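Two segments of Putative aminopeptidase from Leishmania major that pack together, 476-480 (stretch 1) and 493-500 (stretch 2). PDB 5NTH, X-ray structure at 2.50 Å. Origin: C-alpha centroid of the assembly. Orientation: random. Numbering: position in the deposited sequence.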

# COMPACT_ATOMS: atom_id res chain seq x y z
N ASP A 476 10.39 15.05 27.46
CA ASP A 476 10.95 13.97 28.26
C ASP A 476 10.91 12.64 27.52
O ASP A 476 11.87 11.88 27.58
CB ASP A 476 10.28 13.89 29.64
CG ASP A 476 10.61 15.09 30.49
OD1 ASP A 476 11.85 15.44 30.58
OD2 ASP A 476 9.64 15.66 31.06
N MET A 477 9.83 12.41 26.77
CA MET A 477 9.67 11.21 25.98
C MET A 477 8.67 11.40 24.85
O MET A 477 7.86 12.32 24.86
CB MET A 477 9.15 10.12 26.89
CG MET A 477 7.77 10.42 27.47
SD MET A 477 7.31 9.43 28.90
CE MET A 477 7.95 7.85 28.35
N ARG A 478 8.70 10.48 23.90
CA ARG A 478 7.64 10.42 22.88
C ARG A 478 6.58 9.49 23.38
O ARG A 478 6.70 9.01 24.49
CB ARG A 478 8.22 9.91 21.58
CG ARG A 478 9.32 10.83 21.18
CD ARG A 478 9.77 10.72 19.76
NE ARG A 478 10.06 12.07 19.30
CZ ARG A 478 10.87 12.38 18.30
NH1 ARG A 478 11.06 13.65 17.99
NH2 ARG A 478 11.48 11.43 17.60
N ASN A 479 5.55 9.22 22.59
CA ASN A 479 4.58 8.21 22.98
C ASN A 479 4.55 6.96 22.08
O ASN A 479 3.64 6.17 22.19
CB ASN A 479 3.21 8.83 23.06
CG ASN A 479 2.57 8.97 21.71
OD1 ASN A 479 3.27 9.09 20.70
ND2 ASN A 479 1.24 8.92 21.66
N ILE A 480 5.52 6.80 21.19
CA ILE A 480 5.66 5.59 20.34
C ILE A 480 7.17 5.44 20.15
O ILE A 480 7.90 6.40 20.29
CB ILE A 480 4.92 5.72 18.97
N GLY A 493 3.69 -0.69 28.09
CA GLY A 493 3.73 -0.72 29.55
C GLY A 493 4.70 0.26 30.17
O GLY A 493 4.38 0.93 31.15
N TYR A 494 5.89 0.34 29.58
CA TYR A 494 6.95 1.26 30.03
C TYR A 494 6.51 2.71 29.99
O TYR A 494 6.82 3.49 30.88
CB TYR A 494 8.20 1.07 29.16
CG TYR A 494 9.27 2.12 29.37
CD1 TYR A 494 10.19 2.02 30.42
CD2 TYR A 494 9.35 3.23 28.51
CE1 TYR A 494 11.15 3.00 30.61
CE2 TYR A 494 10.30 4.21 28.69
CZ TYR A 494 11.20 4.10 29.74
OH TYR A 494 12.13 5.08 29.92
N PHE A 495 5.78 3.08 28.96
CA PHE A 495 5.30 4.42 28.88
C PHE A 495 4.50 4.69 30.12
O PHE A 495 4.77 5.63 30.80
CB PHE A 495 4.42 4.66 27.65
CG PHE A 495 3.94 6.06 27.55
CD1 PHE A 495 2.81 6.48 28.25
CD2 PHE A 495 4.67 7.00 26.84
CE1 PHE A 495 2.38 7.80 28.19
CE2 PHE A 495 4.24 8.32 26.78
CZ PHE A 495 3.09 8.72 27.46
N VAL A 496 3.54 3.83 30.43
CA VAL A 496 2.65 4.02 31.59
C VAL A 496 3.43 3.96 32.90
O VAL A 496 3.17 4.69 33.83
CB VAL A 496 1.54 2.96 31.67
CG1 VAL A 496 0.52 3.36 32.72
CG2 VAL A 496 0.83 2.78 30.34
N GLU A 497 4.38 3.06 32.97
CA GLU A 497 5.17 2.97 34.17
C GLU A 497 5.82 4.31 34.56
O GLU A 497 5.94 4.62 35.75
CB GLU A 497 6.25 1.93 34.01
CG GLU A 497 6.88 1.51 35.31
CD GLU A 497 7.95 0.47 35.10
OE1 GLU A 497 8.37 0.28 33.94
OE2 GLU A 497 8.39 -0.17 36.10
N GLN A 498 6.22 5.12 33.59
CA GLN A 498 6.95 6.33 33.93
C GLN A 498 6.11 7.35 34.66
O GLN A 498 6.66 8.28 35.20
CB GLN A 498 7.53 7.00 32.70
CG GLN A 498 8.41 6.13 31.83
CD GLN A 498 9.34 5.23 32.63
OE1 GLN A 498 9.07 4.04 32.78
NE2 GLN A 498 10.40 5.80 33.17
N HIS A 499 4.79 7.19 34.68
CA HIS A 499 3.91 8.21 35.26
C HIS A 499 3.45 7.85 36.66
O HIS A 499 2.62 8.54 37.24
CB HIS A 499 2.77 8.55 34.27
CG HIS A 499 3.32 9.07 32.97
ND1 HIS A 499 3.79 10.36 32.83
CD2 HIS A 499 3.61 8.45 31.80
CE1 HIS A 499 4.30 10.52 31.62
NE2 HIS A 499 4.21 9.36 30.98
N LEU A 500 4.03 6.78 37.21
CA LEU A 500 3.72 6.38 38.57
C LEU A 500 4.39 7.38 39.48
O LEU A 500 5.60 7.59 39.38
CB LEU A 500 4.25 5.00 38.93
CG LEU A 500 3.86 3.84 38.03
CD1 LEU A 500 4.77 2.66 38.27
CD2 LEU A 500 2.40 3.45 38.21

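Helical residues of stretch 2, with Gln 498 and His 499, pack against a short strand, Met 477 and Arg 478, and the loop residue Asn 479 of stretch 1. The contact is small, burying 220 Å² summed over both sides, and no hydrogen bond crosses it; it rests on the fit of one methionine and on the reach of one phenylalanine ring. Gly 493 opens stretch 2 without touching stretch 1. It has no side chain, and its part is internal: its O accepts a hydrogen bond from Glu 497 N at 2.8 Å, which holds the helical turn that carries the contact residues. Tyr 494 leaves the helix sideways to stretch 1, but with chi1 in t the end of its side chain comes nearer. Its CE2 lies 4.3 Å from Met 477 CE, a loose apolar contact that meets the ring obliquely. Phe 495 is the principal partner on this side. Its CA-to-CB bond points toward stretch 1, and chi1 of -179° (t) extends the ring to all three contacting residues there. Met 477 CE sits 3.7 Å from Phe 495 CD2, and Met 477 SD stands 4.5 Å from the centroid of the same ring, 36° off its normal, so the thioether approaches obliquely and combines apolar packing with a sulfur-aromatic contact. Further along stretch 1, Arg 478 O approaches Phe 495 CE2 to 3.4 Å near the plane of the ring, at its edge, where the slightly positive ring hydrogens can face a carbonyl oxygen favorably. The Arg 478 side chain takes no part, since its CA-to-CB bond points away. Asn 479 adds backbone and side-chain carbon to the same corner of the ring: Phe 495 CE2 is 3.8 Å from Asn 479 CA and 3.9 Å from Asn 479 CB. The end of the Asn 479 side chain leads away, and its amide is hydrogen-bonded elsewhere in the structure, leaving carbon to meet the ring. These two residues also have the nearest CA atoms across the contact, Asn 479 CA and Phe 495 CA, 7.0 Å apart. Val 496 points away and Glu 497 is out of reach, as expected for helix positions turned from the strand. Gln 498 returns toward stretch 1, one turn after Tyr 494 and Phe 495, and its CG packs 3.9 Å from Met 477 CE. The methionine methyl thus has Tyr 494, Phe 495 and Gln 498 around it. Backbone bonds from Gln 498 N to Phe 495 O, 3.2 Å, and from His 499 N to Val 496 O, 3.1 Å, keep the chain tightly coiled here. His 499 starts sideways, yet its ring end comes nearer: NE2 lies 3.7 Å from Met 477 SD, and the sulfur is 4.7 Å from the ring centroid, 65° off the normal, again oblique. Leu 500 closes the type I turn begun at Glu 497 and lies beyond the contact.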